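Lysine cyclodeaminase (Streptomyces pristinaespiralis, PDB 5YU3) catalyses the NAD-dependent cyclisation of L-lysine to L-pipecolate with loss of ammonia, and also recognises L-ornithine and L-2,4-diaminobutyrate. Local coordinates at residues Gly50-Ser55 with Gly60-Met65; Thr75-Gly80 with Ala119-Ala124; Ala84-Ala87 with Pro92-Leu95. One frame throughout, in Å; residues are numbered along the deposited sequence.

In the fold
All three contacts draw on one mixed sheet, in which strands 50-54, 60-69, 73-81 and 94-102 lie side by side and antiparallel. Contact 1 is the edge hairpin and comes first in the chain. Contact 2 ties strand 73-81 to helix 115-133, and contact 3 falls in the sequence between those two segments, where helix 85-89 leads into strand 94-102. Their centres are 14 to 15 Å apart. Contacts 1 and 2 share the bound proline and contacts 2 and 3 the NAD, while all three reach the second subunit. The sheet thus offers one side to the active site, and the same strands take part in the dimer interface.

Contact 1. Residues Gly50-Ser55 with Gly60-Met65; sequences GGLERS and GIWEWM. With PRO (proline), chain G.
Trp64 reaches across to Gly50 and Gly51 because its CG stands between its own backbone N and carbonyl carbon (chi1 47°), a rotation that lays the indole over the glycine backbone. Arg54 is bent at chi3 (-62°), which turns its guanidinium back onto the strand of Gly60 and Ile61. Gly50 CA lies 3.9 Å from the centroid of the five-membered ring of Trp64, and Gly51 CA is equally close to that of the six-membered ring: two CH-pi contacts on one face. Glycine suits positions 50 and 51, where a beta carbon would run into Trp64 NE1 and Glu63 CG respectively. At the rim of the indole, Leu52 CG meets Trp64 CZ3 at 3.7 Å in the ring plane.

Beneath these side chains runs an antiparallel hairpin, with paired backbone bonds joining Gly50 to Trp64, Leu52 to Trp62 and Arg54 to Gly60. Arg54 NH2 bonds to Ser82 OG and weakly to Ile61 O (3.1 Å); the guanidinium's strongest partner, through NH1, is Asp103 O of the second subunit. NE, though buried, has no partner in the model.

Ile61 and Glu63 point to the other side of the sheet. Ile61 CG1 packs on Leu52 O at 3.4 Å. Glu63 OE1 comes within 3.4 Å of CG of the bound proline, while OE2 forms a salt bridge with Arg49. The hairpin therefore divides its chemistry: Trp62 and Trp64 give one side an aromatic surface for the second subunit, whose Tyr101 and Trp64 they meet, and the anchored carboxylate of Glu63 gives the other a polar wall to the ligand pocket.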
loop_
_atom_site.group_PDB
_atom_site.type_symbol
_atom_site.label_atom_id
_atom_site.label_comp_id
_atom_site.label_asym_id
_atom_site.label_seq_id
_atom_site.Cartn_x
_atom_site.Cartn_y
_atom_site.Cartn_z
ATOM N N GLY A 50 5.930 -1.480 5.377
ATOM C CA GLY A 50 5.417 -0.603 6.405
ATOM C C GLY A 50 4.095 -1.131 6.932
ATOM O O GLY A 50 3.490 -2.035 6.346
ATOM N N GLY A 51 3.654 -0.560 8.047
ATOM C CA GLY A 51 2.415 -1.050 8.627
ATOM C C GLY A 51 1.845 -0.128 9.681
ATOM O O GLY A 51 2.486 0.830 10.127
ATOM N N LEU A 52 0.612 -0.448 10.067
ATOM C CA LEU A 52 -0.145 0.257 11.096
ATOM C C LEU A 52 -0.475 -0.723 12.211
ATOM O O LEU A 52 -1.157 -1.724 11.967
ATOM C CB LEU A 52 -1.446 0.836 10.524
ATOM C CG LEU A 52 -1.363 1.911 9.438
ATOM C CD1 LEU A 52 -2.624 1.924 8.584
ATOM C CD2 LEU A 52 -1.147 3.266 10.073
ATOM N N GLU A 53 -0.050 -0.413 13.434
ATOM C CA GLU A 53 -0.396 -1.253 14.574
ATOM C C GLU A 53 -1.853 -1.057 14.978
ATOM O O GLU A 53 -2.393 0.050 14.895
ATOM C CB GLU A 53 0.521 -0.942 15.762
ATOM C CG GLU A 53 1.939 -1.461 15.570
ATOM C CD GLU A 53 2.773 -1.398 16.840
ATOM O OE1 GLU A 53 3.886 -1.965 16.835
ATOM O OE2 GLU A 53 2.315 -0.786 17.833
ATOM N N ARG A 54 -2.496 -2.145 15.403
ATOM C CA ARG A 54 -3.881 -2.127 15.863
ATOM C C ARG A 54 -3.943 -2.862 17.194
ATOM O O ARG A 54 -3.440 -3.983 17.308
ATOM C CB ARG A 54 -4.832 -2.786 14.835
ATOM C CG ARG A 54 -4.915 -2.088 13.463
ATOM C CD ARG A 54 -5.645 -2.967 12.426
ATOM N NE ARG A 54 -4.885 -4.173 12.246
ATOM C CZ ARG A 54 -5.372 -5.401 12.096
ATOM N NH1 ARG A 54 -6.678 -5.659 12.053
ATOM N NH2 ARG A 54 -4.509 -6.389 11.993
ATOM N N SER A 55 -4.562 -2.247 18.200
ATOM C CA SER A 55 -4.509 -2.831 19.538
ATOM C C SER A 55 -5.716 -3.691 19.888
ATOM O O SER A 55 -5.598 -4.564 20.755
ATOM C CB SER A 55 -4.362 -1.731 20.592
ATOM O OG SER A 55 -5.550 -0.969 20.670
ATOM N N GLY A 60 -2.378 -6.407 16.840
ATOM C CA GLY A 60 -2.079 -6.932 15.525
ATOM C C GLY A 60 -1.514 -5.826 14.658
ATOM O O GLY A 60 -1.193 -4.743 15.168
ATOM N N ILE A 61 -1.368 -6.071 13.359
ATOM C CA ILE A 61 -0.752 -5.084 12.480
ATOM C C ILE A 61 -1.282 -5.305 11.073
ATOM O O ILE A 61 -1.666 -6.414 10.702
ATOM C CB ILE A 61 0.800 -5.152 12.540
ATOM C CG1 ILE A 61 1.428 -3.913 11.884
ATOM C CG2 ILE A 61 1.342 -6.446 11.924
ATOM C CD1 ILE A 61 2.933 -3.772 12.137
ATOM N N TRP A 62 -1.336 -4.229 10.301
ATOM C CA TRP A 62 -1.782 -4.282 8.919
ATOM C C TRP A 62 -0.707 -3.618 8.077
ATOM O O TRP A 62 -0.303 -2.486 8.369
ATOM C CB TRP A 62 -3.145 -3.587 8.759
ATOM C CG TRP A 62 -3.706 -3.721 7.394
ATOM C CD1 TRP A 62 -4.475 -4.748 6.917
ATOM C CD2 TRP A 62 -3.534 -2.807 6.308
ATOM N NE1 TRP A 62 -4.791 -4.524 5.593
ATOM C CE2 TRP A 62 -4.227 -3.338 5.199
ATOM C CE3 TRP A 62 -2.865 -1.588 6.166
ATOM C CZ2 TRP A 62 -4.270 -2.688 3.963
ATOM C CZ3 TRP A 62 -2.909 -0.947 4.934
ATOM C CH2 TRP A 62 -3.600 -1.498 3.854
ATOM N N GLU A 63 -0.219 -4.324 7.062
ATOM C CA GLU A 63 1.007 -3.925 6.385
ATOM C C GLU A 63 0.819 -3.819 4.879
ATOM O O GLU A 63 -0.051 -4.459 4.282
ATOM C CB GLU A 63 2.147 -4.907 6.690
ATOM C CG GLU A 63 2.516 -4.934 8.166
ATOM C CD GLU A 63 3.522 -6.018 8.510
ATOM O OE1 GLU A 63 3.287 -7.192 8.171
ATOM O OE2 GLU A 63 4.560 -5.694 9.115
ATOM N N TRP A 64 1.690 -3.008 4.274
ATOM C CA TRP A 64 1.809 -2.872 2.832
ATOM C C TRP A 64 3.218 -3.280 2.424
ATOM O O TRP A 64 4.197 -2.905 3.078
ATOM C CB TRP A 64 1.495 -1.434 2.376
ATOM C CG TRP A 64 2.176 -0.363 3.193
ATOM C CD1 TRP A 64 3.401 0.196 2.950
ATOM C CD2 TRP A 64 1.677 0.267 4.378
ATOM N NE1 TRP A 64 3.693 1.137 3.910
ATOM C CE2 TRP A 64 2.649 1.208 4.792
ATOM C CE3 TRP A 64 0.498 0.138 5.128
ATOM C CZ2 TRP A 64 2.488 2.004 5.931
ATOM C CZ3 TRP A 64 0.338 0.949 6.260
ATOM C CH2 TRP A 64 1.330 1.862 6.644
ATOM N N MET A 65 3.313 -4.071 1.355
ATOM C CA MET A 65 4.561 -4.694 0.918
ATOM C C MET A 65 4.711 -4.519 -0.589
ATOM O O MET A 65 4.192 -5.326 -1.378
ATOM C CB MET A 65 4.592 -6.175 1.307
ATOM C CG MET A 65 4.303 -6.406 2.782
ATOM S SD MET A 65 4.157 -8.134 3.284
ATOM C CE MET A 65 5.682 -8.839 2.650
HETATM N N PRO G . 4.495 -11.100 7.665
HETATM C CA PRO G . 3.352 -11.567 6.715
HETATM C C PRO G . 3.822 -11.513 5.235
HETATM O O PRO G . 2.884 -11.541 4.418
HETATM C CB PRO G . 2.402 -10.753 6.981
HETATM C CG PRO G . 2.549 -10.518 8.573
HETATM C CD PRO G . 3.717 -10.961 8.912
HETATM O OXT PRO G . 5.050 -11.491 4.864
#

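Contact 2. Residues Thr75-Gly80 with Ala119-Ala124; sequences TLKTVG and ALRTGA. With NAD (nicotinamide-adenine-dinucleotide), chain F; PRO (proline), chain G.
Lys77 and Arg121 approach from opposite directions, one from strand 73-81 and the other from helix 115-133, and meet at the carboxylate of the bound proline. Lys77 has CG trans to its backbone N (chi1 -178°) and reaches out from the strand until NZ lies over one face of the Arg121 guanidinium, 3.2 Å from NH2. Their closeness is probably explained by the acceptors they share. Lys77 NZ donates to proline O at 2.6 Å, and Arg121 NH2 donates to OXT at 2.8 Å with an N-H...O angle of 154°. Asp308 supports both, forming salt bridges with Lys77 NZ and Arg121 NE.

The guanidinium meets its ligands at its edge, with OXT and the nicotinamide oxygen O7N both near its plane. Arg121 NH1 makes a weak bond to NAD O7N at 2.7 Å, and NH1 also donates to Thr122 OG1 at 3.0 Å, the hydroxyl lying 29° out of that plane. Thr122 OG1 in turn stands 3.2 Å from C4N of the nicotinamide, the carbon that exchanges hydride in NAD enzymes. One arginine thus ties the ligand's carboxylate to the cofactor amide, an arrangement consistent with holding an amino-acid substrate in a fixed position against the nicotinamide.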
loop_
_atom_site.group_PDB
_atom_site.type_symbol
_atom_site.label_atom_id
_atom_site.label_comp_id
_atom_site.label_asym_id
_atom_site.label_seq_id
_atom_site.Cartn_x
_atom_site.Cartn_y
_atom_site.Cartn_z
ATOM N N THR A 75 4.278 -4.928 -7.759
ATOM C CA THR A 75 3.409 -5.764 -6.945
ATOM C C THR A 75 3.198 -5.087 -5.603
ATOM O O THR A 75 4.143 -4.549 -5.026
ATOM C CB THR A 75 4.026 -7.155 -6.734
ATOM O OG1 THR A 75 4.169 -7.798 -8.003
ATOM C CG2 THR A 75 3.144 -8.010 -5.825
ATOM N N LEU A 76 1.963 -5.096 -5.108
ATOM C CA LEU A 76 1.696 -4.640 -3.747
ATOM C C LEU A 76 0.858 -5.680 -3.022
ATOM O O LEU A 76 -0.267 -5.972 -3.439
ATOM C CB LEU A 76 0.979 -3.281 -3.732
ATOM C CG LEU A 76 0.841 -2.648 -2.333
ATOM C CD1 LEU A 76 2.164 -2.059 -1.838
ATOM C CD2 LEU A 76 -0.253 -1.591 -2.286
ATOM N N LYS A 77 1.375 -6.216 -1.918
ATOM C CA LYS A 77 0.538 -7.022 -1.048
ATOM C C LYS A 77 0.104 -6.194 0.150
ATOM O O LYS A 77 0.920 -5.503 0.777
ATOM C CB LYS A 77 1.225 -8.309 -0.580
ATOM C CG LYS A 77 0.266 -9.133 0.300
ATOM C CD LYS A 77 0.731 -10.572 0.533
ATOM C CE LYS A 77 1.598 -10.671 1.781
ATOM N NZ LYS A 77 2.178 -12.031 1.928
ATOM N N THR A 78 -1.193 -6.238 0.435
ATOM C CA THR A 78 -1.778 -5.641 1.621
ATOM C C THR A 78 -2.260 -6.791 2.486
ATOM O O THR A 78 -2.988 -7.667 2.003
ATOM C CB THR A 78 -2.938 -4.709 1.262
ATOM O OG1 THR A 78 -3.773 -5.352 0.289
ATOM C CG2 THR A 78 -2.416 -3.403 0.676
ATOM N N VAL A 79 -1.836 -6.818 3.742
ATOM C CA VAL A 79 -2.069 -8.012 4.545
ATOM C C VAL A 79 -2.179 -7.627 6.012
ATOM O O VAL A 79 -1.371 -6.849 6.533
ATOM C CB VAL A 79 -0.958 -9.055 4.306
ATOM C CG1 VAL A 79 0.433 -8.436 4.534
ATOM C CG2 VAL A 79 -1.178 -10.273 5.193
ATOM N N GLY A 80 -3.191 -8.173 6.679
ATOM C CA GLY A 80 -3.360 -7.982 8.105
ATOM C C GLY A 80 -2.911 -9.196 8.899
ATOM O O GLY A 80 -3.007 -10.333 8.440
ATOM N N ALA A 119 0.361 -18.294 2.481
ATOM C CA ALA A 119 0.675 -19.574 3.114
ATOM C C ALA A 119 1.592 -20.406 2.229
ATOM O O ALA A 119 2.523 -21.053 2.722
ATOM C CB ALA A 119 -0.618 -20.333 3.433
ATOM N N LEU A 120 1.354 -20.394 0.909
ATOM C CA LEU A 120 2.179 -21.167 -0.009
ATOM C C LEU A 120 3.616 -20.663 -0.029
ATOM O O LEU A 120 4.558 -21.456 0.090
ATOM C CB LEU A 120 1.587 -21.120 -1.422
ATOM C CG LEU A 120 0.242 -21.840 -1.559
ATOM C CD1 LEU A 120 -0.322 -21.670 -2.980
ATOM C CD2 LEU A 120 0.364 -23.317 -1.208
ATOM N N ARG A 121 3.817 -19.352 -0.233
ATOM C CA ARG A 121 5.197 -18.895 -0.397
ATOM C C ARG A 121 5.957 -18.894 0.928
ATOM O O ARG A 121 7.196 -18.935 0.921
ATOM C CB ARG A 121 5.249 -17.512 -1.087
ATOM C CG ARG A 121 4.492 -16.351 -0.431
ATOM C CD ARG A 121 5.194 -15.862 0.841
ATOM N NE ARG A 121 5.129 -14.419 1.027
ATOM C CZ ARG A 121 5.363 -13.802 2.184
ATOM N NH1 ARG A 121 5.640 -14.508 3.289
ATOM N NH2 ARG A 121 5.305 -12.470 2.242
ATOM N N THR A 122 5.242 -18.861 2.053
ATOM C CA THR A 122 5.895 -18.918 3.357
ATOM C C THR A 122 6.384 -20.330 3.655
ATOM O O THR A 122 7.502 -20.513 4.161
ATOM C CB THR A 122 4.933 -18.424 4.439
ATOM O OG1 THR A 122 4.492 -17.107 4.092
ATOM C CG2 THR A 122 5.607 -18.357 5.805
ATOM N N GLY A 123 5.565 -21.337 3.340
ATOM C CA GLY A 123 6.060 -22.704 3.361
ATOM C C GLY A 123 7.209 -22.905 2.395
ATOM O O GLY A 123 8.218 -23.534 2.731
ATOM N N ALA A 124 7.081 -22.360 1.179
ATOM C CA ALA A 124 8.121 -22.541 0.177
ATOM C C ALA A 124 9.448 -21.955 0.639
ATOM O O ALA A 124 10.505 -22.553 0.418
ATOM C CB ALA A 124 7.703 -21.906 -1.152
HETATM P PA NAD F . -2.630 -18.557 13.263
HETATM O O1A NAD F . -3.420 -17.677 14.181
HETATM O O2A NAD F . -3.342 -19.389 12.215
HETATM O O5B NAD F . -1.807 -19.608 14.162
HETATM C C5B NAD F . -0.946 -19.136 15.206
HETATM C C4B NAD F . -0.964 -20.203 16.291
HETATM O O4B NAD F . 0.012 -19.879 17.285
HETATM C C3B NAD F . -2.311 -20.250 17.019
HETATM O O3B NAD F . -2.896 -21.564 16.892
HETATM C C2B NAD F . -1.957 -19.937 18.464
HETATM O O2B NAD F . -2.726 -20.663 19.420
HETATM C C1B NAD F . -0.505 -20.356 18.522
HETATM N N9A NAD F . 0.306 -19.785 19.618
HETATM C C8A NAD F . 0.239 -18.548 20.162
HETATM N N7A NAD F . 1.187 -18.409 21.144
HETATM C C5A NAD F . 1.864 -19.579 21.212
HETATM C C6A NAD F . 2.973 -20.139 22.008
HETATM N N6A NAD F . 3.589 -19.398 22.959
HETATM N N1A NAD F . 3.368 -21.403 21.734
HETATM C C2A NAD F . 2.787 -22.175 20.797
HETATM N N3A NAD F . 1.763 -21.740 20.044
HETATM C C4A NAD F . 1.278 -20.477 20.205
HETATM O O3 NAD F . -1.527 -17.611 12.534
HETATM P PN NAD F . -0.555 -18.006 11.326
HETATM O O1N NAD F . -0.155 -19.455 11.483
HETATM O O2N NAD F . -1.193 -17.526 10.040
HETATM O O5D NAD F . 0.715 -17.048 11.589
HETATM C C5D NAD F . 1.639 -17.351 12.636
HETATM C C4D NAD F . 2.782 -16.337 12.593
HETATM O O4D NAD F . 3.426 -16.382 11.320
HETATM C C3D NAD F . 2.284 -14.911 12.757
HETATM O O3D NAD F . 3.255 -14.169 13.527
HETATM C C2D NAD F . 2.294 -14.376 11.342
HETATM O O2D NAD F . 2.338 -12.943 11.281
HETATM C C1D NAD F . 3.548 -15.048 10.822
HETATM N N1N NAD F . 3.681 -15.079 9.371
HETATM C C2N NAD F . 4.917 -15.012 8.857
HETATM C C3N NAD F . 5.124 -15.032 7.485
HETATM C C7N NAD F . 6.522 -14.973 6.967
HETATM O O7N NAD F . 6.728 -14.758 5.789
HETATM N N7N NAD F . 7.529 -15.210 7.825
HETATM C C4N NAD F . 4.032 -15.162 6.621
HETATM C C5N NAD F . 2.763 -15.260 7.189
HETATM C C6N NAD F . 2.606 -15.225 8.575
HETATM N N PRO G . 4.495 -11.100 7.665
HETATM C CA PRO G . 3.352 -11.567 6.715
HETATM C C PRO G . 3.822 -11.513 5.235
HETATM O O PRO G . 2.884 -11.541 4.418
HETATM C CB PRO G . 2.402 -10.753 6.981
HETATM C CG PRO G . 2.549 -10.518 8.573
HETATM C CD PRO G . 3.717 -10.961 8.912
HETATM O OXT PRO G . 5.050 -11.491 4.864
#

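Contact 3. Residues Ala84-Ala87 with Pro92-Leu95. With NAD (nicotinamide-adenine-dinucleotide), chain F.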
loop_
_atom_site.group_PDB
_atom_site.type_symbol
_atom_site.label_atom_id
_atom_site.label_comp_id
_atom_site.label_asym_id
_atom_site.label_seq_id
_atom_site.Cartn_x
_atom_site.Cartn_y
_atom_site.Cartn_z
ATOM N N ALA A 84 -6.800 -12.612 16.833
ATOM C CA ALA A 84 -8.094 -13.011 17.361
ATOM C C ALA A 84 -9.077 -13.408 16.269
ATOM O O ALA A 84 -10.187 -13.835 16.593
ATOM C CB ALA A 84 -8.706 -11.891 18.209
ATOM N N ASN A 85 -8.702 -13.282 14.991
ATOM C CA ASN A 85 -9.634 -13.603 13.910
ATOM C C ASN A 85 -10.201 -15.015 14.009
ATOM O O ASN A 85 -11.428 -15.168 13.893
ATOM C CB ASN A 85 -8.954 -13.388 12.551
ATOM C CG ASN A 85 -9.213 -12.003 11.981
ATOM O OD1 ASN A 85 -9.793 -11.150 12.647
ATOM N ND2 ASN A 85 -8.778 -11.776 10.740
ATOM N N PRO A 86 -9.398 -16.073 14.200
ATOM C CA PRO A 86 -9.986 -17.428 14.191
ATOM C C PRO A 86 -11.033 -17.635 15.271
ATOM O O PRO A 86 -12.159 -18.061 14.971
ATOM C CB PRO A 86 -8.761 -18.335 14.360
ATOM C CG PRO A 86 -7.587 -17.410 13.757
ATOM C CD PRO A 86 -7.886 -16.201 14.165
ATOM N N ALA A 87 -10.700 -17.304 16.521
ATOM C CA ALA A 87 -11.601 -17.561 17.641
ATOM C C ALA A 87 -12.813 -16.638 17.617
ATOM O O ALA A 87 -13.932 -17.075 17.912
ATOM C CB ALA A 87 -10.846 -17.408 18.965
ATOM N N PRO A 92 -9.241 -16.181 9.065
ATOM C CA PRO A 92 -7.815 -16.434 9.275
ATOM C C PRO A 92 -7.142 -15.233 9.916
ATOM O O PRO A 92 -7.522 -14.079 9.692
ATOM C CB PRO A 92 -7.285 -16.692 7.863
ATOM C CG PRO A 92 -8.417 -16.054 6.928
ATOM C CD PRO A 92 -9.540 -16.129 7.586
ATOM N N THR A 93 -6.139 -15.532 10.746
ATOM C CA THR A 93 -5.306 -14.479 11.318
ATOM C C THR A 93 -4.658 -13.629 10.230
ATOM O O THR A 93 -4.623 -12.395 10.338
ATOM C CB THR A 93 -4.241 -15.107 12.217
ATOM O OG1 THR A 93 -4.872 -15.611 13.397
ATOM C CG2 THR A 93 -3.162 -14.083 12.611
ATOM N N ILE A 94 -4.126 -14.274 9.191
ATOM C CA ILE A 94 -3.492 -13.598 8.063
ATOM C C ILE A 94 -4.547 -13.433 6.973
ATOM O O ILE A 94 -5.030 -14.417 6.400
ATOM C CB ILE A 94 -2.271 -14.373 7.548
ATOM C CG1 ILE A 94 -1.173 -14.444 8.629
ATOM C CG2 ILE A 94 -1.731 -13.746 6.251
ATOM C CD1 ILE A 94 -0.640 -13.078 9.071
ATOM N N LEU A 95 -4.896 -12.184 6.678
ATOM C CA LEU A 95 -5.924 -11.856 5.698
ATOM C C LEU A 95 -5.352 -10.786 4.782
ATOM O O LEU A 95 -5.003 -9.699 5.252
ATOM C CB LEU A 95 -7.186 -11.359 6.419
ATOM C CG LEU A 95 -8.578 -11.398 5.796
ATOM C CD1 LEU A 95 -8.797 -12.712 5.053
ATOM C CD2 LEU A 95 -9.618 -11.188 6.900
HETATM P PA NAD F . -2.630 -18.557 13.263
HETATM O O1A NAD F . -3.420 -17.677 14.181
HETATM O O2A NAD F . -3.342 -19.389 12.215
HETATM O O5B NAD F . -1.807 -19.608 14.162
HETATM C C5B NAD F . -0.946 -19.136 15.206
HETATM C C4B NAD F . -0.964 -20.203 16.291
HETATM O O4B NAD F . 0.012 -19.879 17.285
HETATM C C3B NAD F . -2.311 -20.250 17.019
HETATM O O3B NAD F . -2.896 -21.564 16.892
HETATM C C2B NAD F . -1.957 -19.937 18.464
HETATM O O2B NAD F . -2.726 -20.663 19.420
HETATM C C1B NAD F . -0.505 -20.356 18.522
HETATM N N9A NAD F . 0.306 -19.785 19.618
HETATM C C8A NAD F . 0.239 -18.548 20.162
HETATM N N7A NAD F . 1.187 -18.409 21.144
HETATM C C5A NAD F . 1.864 -19.579 21.212
HETATM C C6A NAD F . 2.973 -20.139 22.008
HETATM N N6A NAD F . 3.589 -19.398 22.959
HETATM N N1A NAD F . 3.368 -21.403 21.734
HETATM C C2A NAD F . 2.787 -22.175 20.797
HETATM N N3A NAD F . 1.763 -21.740 20.044
HETATM C C4A NAD F . 1.278 -20.477 20.205
HETATM O O3 NAD F . -1.527 -17.611 12.534
HETATM P PN NAD F . -0.555 -18.006 11.326
HETATM O O1N NAD F . -0.155 -19.455 11.483
HETATM O O2N NAD F . -1.193 -17.526 10.040
HETATM O O5D NAD F . 0.715 -17.048 11.589
HETATM C C5D NAD F . 1.639 -17.351 12.636
HETATM C C4D NAD F . 2.782 -16.337 12.593
HETATM O O4D NAD F . 3.426 -16.382 11.320
HETATM C C3D NAD F . 2.284 -14.911 12.757
HETATM O O3D NAD F . 3.255 -14.169 13.527
HETATM C C2D NAD F . 2.294 -14.376 11.342
HETATM O O2D NAD F . 2.338 -12.943 11.281
HETATM C C1D NAD F . 3.548 -15.048 10.822
HETATM N N1N NAD F . 3.681 -15.079 9.371
HETATM C C2N NAD F . 4.917 -15.012 8.857
HETATM C C3N NAD F . 5.124 -15.032 7.485
HETATM C C7N NAD F . 6.522 -14.973 6.967
HETATM O O7N NAD F . 6.728 -14.758 5.789
HETATM N N7N NAD F . 7.529 -15.210 7.825
HETATM C C4N NAD F . 4.032 -15.162 6.621
HETATM C C5N NAD F . 2.763 -15.260 7.189
HETATM C C6N NAD F . 2.606 -15.225 8.575
#
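Asn85 and Pro92 join the two ends of a helical connection between antiparallel neighbours of the mixed sheet: strand 73-81 leads into the short helix 85-89, and the chain then turns back as strand 94-102. The tight part begins with the Asn85 amide. ND2 donates to Pro92 O at 2.8 Å, nearly straight at 165°. The acceptor lies in the plane of the amide, whereas the donor is tilted 31° from the carbonyl plane of Pro92. Asparagine suits the place because its ND2 carries two hydrogens, and ND2 also bonds to Thr105 O of the second subunit. Leu95 turns toward the helix and brings CD2 to 4.0 Å from Asn85 ND2, adding an apolar neighbour beside the polar link.

Pro86 and Thr93 form the second close point. The proline ring slants across the threonine, with Pro86 CD 3.2 Å from Thr93 OG1. In the first turn of a helix a proline costs no backbone bond, since the N-H it lacks would have no acceptor within the helix, and its ring gives a firm apolar surface beside the hydroxyl.

Packing between the segments is looser at the two prolines, where Pro86 CD comes only to 4.4 Å from Pro92 C. Pro92 CB points away from the helix, and its side chain packs on Pro334 of the second subunit, which closes this part. On the solvent side Ala87 lies exposed and Ala84 partly so, and neither touches segment 92-95.

The inner end faces the cofactor. Ile94 sets CG1 3.4 Å from the NAD phosphate oxygen O2N, and Thr93 supplies the polar anchor: its OG1 lies trans to its carbonyl carbon (chi1 -71°) and donates to NAD O1A at 2.6 Å.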